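Local structure of tetratricopeptide TPR_2 repeat protein (Thermobaculum terrenum, 5DJS) at residues G178-P183 / G421-L426; L304-L309 / M498-S503; E427-G432 / R490-S495. The protein joins tetratricopeptide repeats to a GT-B-type glycosyl transferase family 41 region and holds uridine-5'-diphosphate in this structure. The protein carries 1 engineered substitution. One frame throughout, in Å; residues are numbered along the deposited sequence.

Contacts 1 and 2 bring the two halves of the GT-B fold together, while contact 3 packs two helices, 423-430 and 479-521; their centres lie about 13 to 14 Å from one another. Contacts 1 and 3 both touch uridine-5'-diphosphate and share helix 423-430: its start faces the diphosphate in contact 1, while Glu427 in contact 3 meets the ribose, and Leu426 CD1 packs 3.7 Å from Trp492 CH2. Contacts 2 and 3 share the long helix 479-521. Contact 2 lies farther from the ligand, the side chain of Leu309 being about 9 Å from it, yet it also touches contact 1, for example where Leu309 CD1 is 3.4 Å from Cys422 SG.

Contact 1 of 3, residues G178-P183 / G421-L426. With UDP (uridine-5'-diphosphate), chain E.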
loop_
_atom_site.group_PDB
_atom_site.type_symbol
_atom_site.label_atom_id
_atom_site.label_comp_id
_atom_site.label_asym_id
_atom_site.label_seq_id
_atom_site.Cartn_x
_atom_site.Cartn_y
_atom_site.Cartn_z
ATOM N N GLY A 178 -3.594 -7.810 -4.843
ATOM C CA GLY A 178 -4.380 -8.725 -5.672
ATOM C C GLY A 178 -4.593 -8.295 -7.125
ATOM O O GLY A 178 -4.620 -9.143 -8.028
ATOM N N TYR A 179 -4.748 -6.989 -7.351
ATOM C CA TYR A 179 -4.975 -6.456 -8.700
ATOM C C TYR A 179 -3.768 -6.674 -9.609
ATOM O O TYR A 179 -3.930 -7.069 -10.758
ATOM C CB TYR A 179 -5.358 -4.955 -8.671
ATOM C CG TYR A 179 -6.700 -4.627 -8.011
ATOM C CD1 TYR A 179 -7.823 -5.453 -8.184
ATOM C CD2 TYR A 179 -6.858 -3.470 -7.243
ATOM C CE1 TYR A 179 -9.044 -5.152 -7.596
ATOM C CE2 TYR A 179 -8.077 -3.164 -6.649
ATOM C CZ TYR A 179 -9.166 -4.008 -6.829
ATOM O OH TYR A 179 -10.378 -3.719 -6.239
ATOM N N PHE A 180 -2.569 -6.420 -9.086
ATOM C CA PHE A 180 -1.321 -6.610 -9.843
ATOM C C PHE A 180 -0.787 -8.050 -9.840
ATOM O O PHE A 180 0.006 -8.412 -10.715
ATOM C CB PHE A 180 -0.231 -5.686 -9.314
ATOM C CG PHE A 180 -0.463 -4.230 -9.614
ATOM C CD1 PHE A 180 -0.423 -3.765 -10.922
ATOM C CD2 PHE A 180 -0.683 -3.312 -8.583
ATOM C CE1 PHE A 180 -0.621 -2.424 -11.203
ATOM C CE2 PHE A 180 -0.883 -1.967 -8.862
ATOM C CZ PHE A 180 -0.846 -1.523 -10.171
ATOM N N LEU A 181 -1.188 -8.861 -8.862
ATOM C CA LEU A 181 -0.747 -10.254 -8.813
ATOM C C LEU A 181 -1.512 -11.119 -9.808
ATOM O O LEU A 181 -0.917 -11.990 -10.437
ATOM C CB LEU A 181 -0.885 -10.843 -7.406
ATOM C CG LEU A 181 -0.339 -12.267 -7.228
ATOM C CD1 LEU A 181 1.168 -12.303 -7.438
ATOM C CD2 LEU A 181 -0.706 -12.811 -5.858
ATOM N N GLU A 182 -2.821 -10.896 -9.931
ATOM C CA GLU A 182 -3.674 -11.667 -10.864
ATOM C C GLU A 182 -3.076 -11.894 -12.272
ATOM O O GLU A 182 -2.984 -13.041 -12.711
ATOM C CB GLU A 182 -5.081 -11.052 -10.966
ATOM C CG GLU A 182 -5.987 -11.768 -11.960
ATOM C CD GLU A 182 -7.454 -11.420 -11.810
ATOM O OE1 GLU A 182 -8.284 -12.255 -12.220
ATOM O OE2 GLU A 182 -7.788 -10.326 -11.304
ATOM N N PRO A 183 -2.677 -10.818 -12.982
ATOM C CA PRO A 183 -2.047 -11.047 -14.285
ATOM C C PRO A 183 -0.808 -11.933 -14.210
ATOM O O PRO A 183 -0.643 -12.832 -15.050
ATOM C CB PRO A 183 -1.660 -9.637 -14.756
ATOM C CG PRO A 183 -1.726 -8.773 -13.545
ATOM C CD PRO A 183 -2.789 -9.378 -12.683
ATOM N N GLY A 421 1.820 8.189 -5.435
ATOM C CA GLY A 421 0.818 7.179 -5.686
ATOM C C GLY A 421 1.312 6.185 -6.719
ATOM O O GLY A 421 2.402 6.334 -7.262
ATOM N N CYS A 422 0.519 5.157 -6.978
ATOM C CA CYS A 422 0.923 4.119 -7.906
ATOM C C CYS A 422 -0.273 3.620 -8.676
ATOM O O CYS A 422 -0.393 3.891 -9.866
ATOM C CB CYS A 422 1.609 2.971 -7.164
ATOM S SG CYS A 422 2.057 1.583 -8.222
ATOM N N THR A 423 -1.180 2.933 -7.995
ATOM C CA THR A 423 -2.292 2.322 -8.704
ATOM C C THR A 423 -3.332 3.383 -9.096
ATOM O O THR A 423 -3.973 3.228 -10.136
ATOM C CB THR A 423 -2.883 1.034 -8.036
ATOM O OG1 THR A 423 -4.301 1.141 -7.917
ATOM C CG2 THR A 423 -2.280 0.702 -6.670
ATOM N N THR A 424 -3.462 4.472 -8.328
ATOM C CA THR A 424 -4.370 5.565 -8.729
ATOM C C THR A 424 -3.838 6.250 -9.984
ATOM O O THR A 424 -4.602 6.615 -10.875
ATOM C CB THR A 424 -4.611 6.640 -7.635
ATOM O OG1 THR A 424 -3.401 7.349 -7.370
ATOM C CG2 THR A 424 -5.149 6.038 -6.349
ATOM N N SER A 425 -2.521 6.414 -10.056
ATOM C CA SER A 425 -1.897 7.001 -11.251
ATOM C C SER A 425 -2.108 6.133 -12.484
ATOM O O SER A 425 -2.456 6.645 -13.553
ATOM C CB SER A 425 -0.409 7.228 -11.026
ATOM O OG SER A 425 -0.241 7.924 -9.819
ATOM N N LEU A 426 -1.907 4.825 -12.323
ATOM C CA LEU A 426 -2.136 3.880 -13.404
ATOM C C LEU A 426 -3.614 3.880 -13.812
ATOM O O LEU A 426 -3.930 3.863 -15.003
ATOM C CB LEU A 426 -1.680 2.480 -13.002
ATOM C CG LEU A 426 -1.902 1.368 -14.022
ATOM C CD1 LEU A 426 -1.057 1.575 -15.267
ATOM C CD2 LEU A 426 -1.580 0.032 -13.383
HETATM N N1 UDP E . -10.204 2.777 -4.437
HETATM C C2 UDP E . -11.617 2.605 -4.378
HETATM N N3 UDP E . -12.395 3.599 -3.911
HETATM C C4 UDP E . -11.862 4.761 -3.499
HETATM C C5 UDP E . -10.490 4.969 -3.546
HETATM C C6 UDP E . -9.673 3.952 -4.024
HETATM O O2 UDP E . -12.164 1.539 -4.751
HETATM O O4 UDP E . -12.594 5.666 -3.071
HETATM C "C1'" UDP E . -9.342 1.692 -4.955
HETATM C "C2'" UDP E . -8.665 2.156 -6.230
HETATM O "O2'" UDP E . -8.763 1.085 -7.171
HETATM C "C3'" UDP E . -7.244 2.505 -5.802
HETATM C "C4'" UDP E . -6.997 1.690 -4.533
HETATM O "O4'" UDP E . -8.294 1.311 -4.048
HETATM O "O3'" UDP E . -6.279 2.210 -6.803
HETATM C "C5'" UDP E . -6.255 2.407 -3.405
HETATM O "O5'" UDP E . -5.268 3.326 -3.870
HETATM P PA UDP E . -4.626 4.396 -2.836
HETATM O O1A UDP E . -3.957 3.602 -1.741
HETATM O O2A UDP E . -5.710 5.394 -2.500
HETATM O O3A UDP E . -3.491 5.225 -3.643
HETATM P PB UDP E . -2.250 4.554 -4.432
HETATM O O1B UDP E . -2.831 3.464 -5.284
HETATM O O2B UDP E . -1.732 5.674 -5.273
HETATM O O3B UDP E . -1.303 4.095 -3.350
#
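Phe180 reaches across the interdomain cleft of the GT-B fold to Thr423 and Leu426, joining helix 176-187, which follows a strand of the first parallel sheet, to helix 423-430 of the second. Its CG stands anti to the carbonyl carbon (chi1 -70°), which sends the ring off its own helix with the far rim leading. The side chains of Phe180 and Leu426 come from opposite directions, and the methyl CD2 of Leu426 abuts the ring edge, near its plane, 3.4 Å from Phe180 CE1. Thr423 approaches the neighbouring part of the rim obliquely, with Thr423 CB 3.7 Å from Phe180 CE2. Cys422 adds a looser sulfur-aromatic contact, its SG 5.5 Å from the centroid of the Phe180 ring and 50° off the ring normal. The touching residues Phe180, Thr423 and Leu426 are all buried, so this is apolar packing right beside a polar site.

That site is the diphosphate of UDP at the amino-terminal end of helix 423-430, where Cys422 is the N-cap residue. The Cys422 amide gives the straightest of the three amide bonds, N to UDP O2B at 2.9 Å with an N-H...O angle of 154°. UDP O1B accepts from Thr424 N at 3.3 Å and, more weakly, from Thr423 N. Amides pointing out of a helix start probably help to stabilise the phosphate charge. Thr424 OG1 is additionally bonded to Asn337, and Tyr179 makes a cation-pi contact with Arg400, another pocket residue. Thr423 serves both surroundings: while its CB packs on Phe180, its OG1 donates to the ribose hydroxyl O3' of UDP.

Contact 2 of 3, residues L304-L309 / M498-S503; sequences LSRFYL and MSDQGS
Arg306 and Asp500 form the salt bridge that carries this contact, through Arg306 NH2 and Asp500 OD1. The modelled separation is very short, and at this resolution its exact value is doubtful. The acid meets one nitrogen, NH2: OD1 is nearest, at the guanidinium edge and near its plane, while Asp500 OD2 is 3.2 Å from the same Arg306 NH2. The guanidinium and carboxylate planes are turned 47° apart.

One step outward, the arginine is tied back to its own loop. A bend at chi3 (-44°) curls the chain so that NH1 donates to the carbonyl of Leu309, with Arg306 NH1 to Leu309 O at 3.0 Å and an N-H...O angle of 143°; the donor stands well above the carbonyl plane. NH1 also lies close to Phe307 O, too close for the distance to be trusted. On the acid side, OD2 accepts from the backbone N of Cys311, so the two carboxylate oxygens both face the loop that follows strand 300-304.

Beyond this shell, Arg306 also packs on Phe504 and Glu507, and Leu304 reaches Phe504 and Ala511. The carboxy-terminal helix 479-521 thus returns to the first half of the protein, as is usual in GT-B folds, and packs against strand 300-304, one edge of that half's parallel sheet, while Phe307 packs on helix 447-454 of the second half.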
loop_
_atom_site.group_PDB
_atom_site.type_symbol
_atom_site.label_atom_id
_atom_site.label_comp_id
_atom_site.label_asym_id
_atom_site.label_seq_id
_atom_site.Cartn_x
_atom_site.Cartn_y
_atom_site.Cartn_z
ATOM N N LEU A 304 14.547 -4.010 -12.962
ATOM C CA LEU A 304 13.983 -4.431 -14.250
ATOM C C LEU A 304 14.064 -3.293 -15.292
ATOM O O LEU A 304 13.915 -2.113 -14.951
ATOM C CB LEU A 304 12.512 -4.840 -14.107
ATOM C CG LEU A 304 12.126 -6.012 -13.210
ATOM C CD1 LEU A 304 10.609 -6.116 -13.141
ATOM C CD2 LEU A 304 12.740 -7.309 -13.692
ATOM N N SER A 305 14.260 -3.664 -16.561
ATOM C CA SER A 305 14.373 -2.698 -17.676
ATOM C C SER A 305 13.013 -2.317 -18.298
ATOM O O SER A 305 12.945 -1.881 -19.438
ATOM C CB SER A 305 15.295 -3.289 -18.737
ATOM O OG SER A 305 14.790 -4.555 -19.129
ATOM N N ARG A 306 11.938 -2.524 -17.544
ATOM C CA ARG A 306 10.606 -2.006 -17.827
ATOM C C ARG A 306 10.037 -1.491 -16.480
ATOM O O ARG A 306 10.718 -1.542 -15.456
ATOM C CB ARG A 306 9.721 -3.133 -18.363
ATOM C CG ARG A 306 9.517 -4.258 -17.362
ATOM C CD ARG A 306 8.517 -5.306 -17.781
ATOM N NE ARG A 306 7.269 -4.820 -18.379
ATOM C CZ ARG A 306 6.311 -4.124 -17.776
ATOM N NH1 ARG A 306 6.415 -3.724 -16.520
ATOM N NH2 ARG A 306 5.222 -3.802 -18.452
ATOM N N PHE A 307 8.778 -1.056 -16.480
ATOM C CA PHE A 307 8.083 -0.659 -15.254
ATOM C C PHE A 307 7.959 -1.859 -14.310
ATOM O O PHE A 307 7.753 -2.980 -14.767
ATOM C CB PHE A 307 6.699 -0.083 -15.598
ATOM C CG PHE A 307 5.958 0.502 -14.424
ATOM C CD1 PHE A 307 6.526 1.518 -13.654
ATOM C CD2 PHE A 307 4.672 0.056 -14.100
ATOM C CE1 PHE A 307 5.838 2.062 -12.584
ATOM C CE2 PHE A 307 3.979 0.603 -13.029
ATOM C CZ PHE A 307 4.562 1.611 -12.272
ATOM N N TYR A 308 8.084 -1.626 -12.999
ATOM C CA TYR A 308 8.129 -2.732 -12.025
ATOM C C TYR A 308 6.807 -3.477 -11.780
ATOM O O TYR A 308 6.784 -4.372 -10.949
ATOM C CB TYR A 308 8.732 -2.257 -10.695
ATOM C CG TYR A 308 7.774 -1.574 -9.714
ATOM C CD1 TYR A 308 7.116 -0.377 -10.040
ATOM C CD2 TYR A 308 7.562 -2.108 -8.442
ATOM C CE1 TYR A 308 6.264 0.242 -9.139
ATOM C CE2 TYR A 308 6.713 -1.490 -7.533
ATOM C CZ TYR A 308 6.064 -0.318 -7.884
ATOM O OH TYR A 308 5.227 0.292 -6.977
ATOM N N LEU A 309 5.733 -3.121 -12.492
ATOM C CA LEU A 309 4.427 -3.753 -12.336
ATOM C C LEU A 309 3.778 -3.995 -13.700
ATOM O O LEU A 309 4.140 -3.323 -14.669
ATOM C CB LEU A 309 3.516 -2.834 -11.532
ATOM C CG LEU A 309 4.000 -2.408 -10.150
ATOM C CD1 LEU A 309 3.095 -1.340 -9.578
ATOM C CD2 LEU A 309 4.005 -3.600 -9.234
ATOM N N MET A 498 -2.758 -5.494 -24.830
ATOM C CA MET A 498 -2.451 -6.608 -25.702
ATOM C C MET A 498 -1.229 -7.384 -25.216
ATOM O O MET A 498 -1.308 -8.595 -25.034
ATOM C CB MET A 498 -2.230 -6.076 -27.125
ATOM C CG MET A 498 -2.415 -7.091 -28.245
ATOM S SD MET A 498 -1.743 -6.491 -29.813
ATOM C CE MET A 498 -2.602 -4.927 -30.046
ATOM N N SER A 499 -0.116 -6.689 -24.993
ATOM C CA SER A 499 1.173 -7.343 -24.729
ATOM C C SER A 499 1.631 -7.374 -23.255
ATOM O O SER A 499 2.358 -8.291 -22.867
ATOM C CB SER A 499 2.268 -6.698 -25.591
ATOM O OG SER A 499 2.555 -5.385 -25.162
ATOM N N ASP A 500 1.197 -6.410 -22.438
ATOM C CA ASP A 500 1.904 -6.078 -21.178
ATOM C C ASP A 500 1.860 -7.135 -20.076
ATOM O O ASP A 500 2.839 -7.300 -19.346
ATOM C CB ASP A 500 1.408 -4.747 -20.619
ATOM C CG ASP A 500 2.387 -4.126 -19.674
ATOM O OD1 ASP A 500 3.496 -3.800 -20.120
ATOM O OD2 ASP A 500 2.065 -3.954 -18.485
ATOM N N GLN A 501 0.732 -7.832 -19.947
ATOM C CA GLN A 501 0.623 -8.986 -19.045
ATOM C C GLN A 501 1.793 -9.951 -19.254
ATOM O O GLN A 501 2.645 -10.090 -18.385
ATOM C CB GLN A 501 -0.715 -9.712 -19.245
ATOM C CG GLN A 501 -0.826 -11.044 -18.513
ATOM C CD GLN A 501 -2.244 -11.571 -18.432
ATOM O OE1 GLN A 501 -3.144 -11.082 -19.110
ATOM N NE2 GLN A 501 -2.451 -12.582 -17.589
ATOM N N GLY A 502 1.850 -10.565 -20.433
ATOM C CA GLY A 502 2.889 -11.538 -20.773
ATOM C C GLY A 502 4.275 -10.938 -20.891
ATOM O O GLY A 502 5.272 -11.589 -20.569
ATOM N N SER A 503 4.347 -9.694 -21.347
ATOM C CA SER A 503 5.623 -9.003 -21.474
ATOM C C SER A 503 6.266 -8.770 -20.097
ATOM O O SER A 503 7.465 -9.013 -19.922
ATOM C CB SER A 503 5.440 -7.681 -22.215
ATOM O OG SER A 503 6.680 -7.221 -22.698
#

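Contact 3 of 3, residues E427-G432 / R490-S495. With UDP (uridine-5'-diphosphate), chain E.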
loop_
_atom_site.group_PDB
_atom_site.type_symbol
_atom_site.label_atom_id
_atom_site.label_comp_id
_atom_site.label_asym_id
_atom_site.label_seq_id
_atom_site.Cartn_x
_atom_site.Cartn_y
_atom_site.Cartn_z
ATOM N N GLU A 427 -4.508 3.920 -12.828
ATOM C CA GLU A 427 -5.939 3.992 -13.103
ATOM C C GLU A 427 -6.317 5.223 -13.917
ATOM O O GLU A 427 -7.181 5.141 -14.788
ATOM C CB GLU A 427 -6.742 3.963 -11.800
ATOM C CG GLU A 427 -6.819 2.577 -11.172
ATOM C CD GLU A 427 -7.440 2.577 -9.794
ATOM O OE1 GLU A 427 -7.532 3.652 -9.148
ATOM O OE2 GLU A 427 -7.839 1.481 -9.359
ATOM N N ALA A 428 -5.681 6.355 -13.620
ATOM C CA ALA A 428 -5.908 7.598 -14.358
ATOM C C ALA A 428 -5.529 7.421 -15.823
ATOM O O ALA A 428 -6.350 7.665 -16.714
ATOM C CB ALA A 428 -5.121 8.751 -13.739
ATOM N N LEU A 429 -4.302 6.966 -16.061
ATOM C CA LEU A 429 -3.827 6.714 -17.424
ATOM C C LEU A 429 -4.757 5.762 -18.190
ATOM O O LEU A 429 -5.082 6.029 -19.341
ATOM C CB LEU A 429 -2.389 6.169 -17.434
ATOM C CG LEU A 429 -1.247 6.982 -16.796
ATOM C CD1 LEU A 429 0.100 6.478 -17.294
ATOM C CD2 LEU A 429 -1.356 8.477 -17.039
ATOM N N TRP A 430 -5.213 4.688 -17.548
ATOM C CA TRP A 430 -6.201 3.772 -18.162
ATOM C C TRP A 430 -7.459 4.484 -18.695
ATOM O O TRP A 430 -8.060 4.026 -19.679
ATOM C CB TRP A 430 -6.654 2.675 -17.179
ATOM C CG TRP A 430 -5.661 1.563 -16.900
ATOM C CD1 TRP A 430 -4.587 1.185 -17.667
ATOM C CD2 TRP A 430 -5.694 0.661 -15.787
ATOM N NE1 TRP A 430 -3.941 0.123 -17.083
ATOM C CE2 TRP A 430 -4.600 -0.220 -15.929
ATOM C CE3 TRP A 430 -6.533 0.522 -14.671
ATOM C CZ2 TRP A 430 -4.324 -1.230 -14.993
ATOM C CZ3 TRP A 430 -6.264 -0.491 -13.744
ATOM C CH2 TRP A 430 -5.169 -1.350 -13.913
ATOM N N MET A 431 -7.851 5.579 -18.031
ATOM C CA MET A 431 -8.985 6.425 -18.441
ATOM C C MET A 431 -8.591 7.675 -19.263
ATOM O O MET A 431 -9.367 8.632 -19.372
ATOM C CB MET A 431 -9.773 6.841 -17.193
ATOM C CG MET A 431 -10.306 5.675 -16.376
ATOM S SD MET A 431 -11.322 4.526 -17.326
ATOM C CE MET A 431 -12.699 5.561 -17.823
ATOM N N GLY A 432 -7.398 7.661 -19.852
ATOM C CA GLY A 432 -6.950 8.753 -20.696
ATOM C C GLY A 432 -6.787 10.096 -20.016
ATOM O O GLY A 432 -6.920 11.127 -20.676
ATOM N N ARG A 490 -4.579 6.697 -25.376
ATOM C CA ARG A 490 -5.467 5.777 -26.106
ATOM C C ARG A 490 -4.651 4.690 -26.805
ATOM O O ARG A 490 -5.031 3.514 -26.800
ATOM C CB ARG A 490 -6.314 6.518 -27.155
ATOM C CG ARG A 490 -7.779 6.060 -27.261
ATOM C CD ARG A 490 -8.212 5.569 -28.641
ATOM N NE ARG A 490 -7.420 6.129 -29.743
ATOM C CZ ARG A 490 -7.286 5.580 -30.952
ATOM N NH1 ARG A 490 -7.914 4.452 -31.282
ATOM N NH2 ARG A 490 -6.519 6.182 -31.855
ATOM N N ARG A 491 -3.535 5.096 -27.404
ATOM C CA ARG A 491 -2.616 4.161 -28.060
ATOM C C ARG A 491 -1.867 3.301 -27.056
ATOM O O ARG A 491 -1.750 2.086 -27.238
ATOM C CB ARG A 491 -1.612 4.911 -28.943
ATOM C CG ARG A 491 -2.266 5.577 -30.137
ATOM C CD ARG A 491 -1.257 6.254 -31.053
ATOM N NE ARG A 491 -1.949 6.882 -32.175
ATOM C CZ ARG A 491 -2.447 6.235 -33.229
ATOM N NH1 ARG A 491 -2.343 4.909 -33.348
ATOM N NH2 ARG A 491 -3.071 6.921 -34.182
ATOM N N TRP A 492 -1.341 3.942 -26.017
ATOM C CA TRP A 492 -0.690 3.240 -24.918
ATOM C C TRP A 492 -1.637 2.195 -24.289
ATOM O O TRP A 492 -1.245 1.037 -24.146
ATOM C CB TRP A 492 -0.169 4.248 -23.883
ATOM C CG TRP A 492 0.381 3.642 -22.628
ATOM C CD1 TRP A 492 1.669 3.247 -22.401
ATOM C CD2 TRP A 492 -0.342 3.371 -21.421
ATOM N NE1 TRP A 492 1.789 2.738 -21.129
ATOM C CE2 TRP A 492 0.568 2.800 -20.507
ATOM C CE3 TRP A 492 -1.673 3.550 -21.026
ATOM C CZ2 TRP A 492 0.189 2.411 -19.214
ATOM C CZ3 TRP A 492 -2.052 3.163 -19.748
ATOM C CH2 TRP A 492 -1.122 2.599 -18.857
ATOM N N LEU A 493 -2.869 2.592 -23.955
ATOM C CA LEU A 493 -3.879 1.673 -23.365
ATOM C C LEU A 493 -4.007 0.370 -24.165
ATOM O O LEU A 493 -3.959 -0.719 -23.601
ATOM C CB LEU A 493 -5.268 2.342 -23.283
ATOM C CG LEU A 493 -6.359 1.895 -22.291
ATOM C CD1 LEU A 493 -7.729 1.868 -22.954
ATOM C CD2 LEU A 493 -6.111 0.558 -21.617
ATOM N N ARG A 494 -4.153 0.511 -25.480
ATOM C CA ARG A 494 -4.361 -0.617 -26.397
ATOM C C ARG A 494 -3.130 -1.527 -26.480
ATOM O O ARG A 494 -3.251 -2.758 -26.440
ATOM C CB ARG A 494 -4.699 -0.098 -27.805
ATOM C CG ARG A 494 -5.435 -1.097 -28.691
ATOM C CD ARG A 494 -4.832 -1.234 -30.094
ATOM N NE ARG A 494 -4.327 0.027 -30.657
ATOM C CZ ARG A 494 -5.058 0.975 -31.250
ATOM N NH1 ARG A 494 -6.381 0.853 -31.383
ATOM N NH2 ARG A 494 -4.457 2.072 -31.715
ATOM N N SER A 495 -1.962 -0.903 -26.627
ATOM C CA SER A 495 -0.655 -1.593 -26.640
ATOM C C SER A 495 -0.429 -2.424 -25.376
ATOM O O SER A 495 -0.030 -3.585 -25.437
ATOM C CB SER A 495 0.467 -0.559 -26.773
ATOM O OG SER A 495 1.719 -1.096 -26.425
HETATM N N1 UDP E . -10.204 2.777 -4.437
HETATM C C2 UDP E . -11.617 2.605 -4.378
HETATM N N3 UDP E . -12.395 3.599 -3.911
HETATM C C4 UDP E . -11.862 4.761 -3.499
HETATM C C5 UDP E . -10.490 4.969 -3.546
HETATM C C6 UDP E . -9.673 3.952 -4.024
HETATM O O2 UDP E . -12.164 1.539 -4.751
HETATM O O4 UDP E . -12.594 5.666 -3.071
HETATM C "C1'" UDP E . -9.342 1.692 -4.955
HETATM C "C2'" UDP E . -8.665 2.156 -6.230
HETATM O "O2'" UDP E . -8.763 1.085 -7.171
HETATM C "C3'" UDP E . -7.244 2.505 -5.802
HETATM C "C4'" UDP E . -6.997 1.690 -4.533
HETATM O "O4'" UDP E . -8.294 1.311 -4.048
HETATM O "O3'" UDP E . -6.279 2.210 -6.803
HETATM C "C5'" UDP E . -6.255 2.407 -3.405
HETATM O "O5'" UDP E . -5.268 3.326 -3.870
HETATM P PA UDP E . -4.626 4.396 -2.836
HETATM O O1A UDP E . -3.957 3.602 -1.741
HETATM O O2A UDP E . -5.710 5.394 -2.500
HETATM O O3A UDP E . -3.491 5.225 -3.643
HETATM P PB UDP E . -2.250 4.554 -4.432
HETATM O O1B UDP E . -2.831 3.464 -5.284
HETATM O O2B UDP E . -1.732 5.674 -5.273
HETATM O O3B UDP E . -1.303 4.095 -3.350
#
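Trp430 and Trp492 meet rim to rim, neither indole lying over the other: the five-membered ring of Trp430 and the six-membered ring of Trp492 have centroids 5.9 Å apart and planes at 28°. The closest pair is Trp430 CD1 and Trp492 CZ3, at 3.8 Å. One face of Trp492 has the CD1 methyl of Leu429 over it, and one face of Trp430 has the backbone N of Glu427 above it, offset toward the rim. Leu493 CD2 comes obliquely to Trp430, at 4.3 Å from its CD1.

The contact is a helix-helix packing within the GT-B fold, setting helix 423-430, which bears pocket residues, against the long carboxy-terminal helix 479-521. With chi1 at 173°, the Trp492 side chain points away from its own amide nitrogen, and CZ3 comes up against both Leu429 and Trp430; Leu429 CB lies 3.8 Å from this same CZ3. Between the two segments the nearest CA atoms are those of Trp430 and Leu493, 6.1 Å apart, and there Leu493 CG rests 3.8 Å from Trp430 O. Two polar atoms of Trp430 find partners in loops: NE1 bonds to Cys311 O, and its carbonyl accepts from Trp320 NE1. Just beyond, the helix ends in a Schellman motif, whose C-prime residue Gly432 has positive phi (63°) and gives its N to Leu429 O at 2.9 Å.

Glu427, on the same helix, reaches instead to the ligand. Its chain is extended beyond CG, which brings the carboxylate to the ribose hydroxyls, and Arg400 NH1 forms a salt bridge with OE2. That same Glu427 OE2 accepts from O2' of UDP, in a bond modelled so short that its length is doubtful.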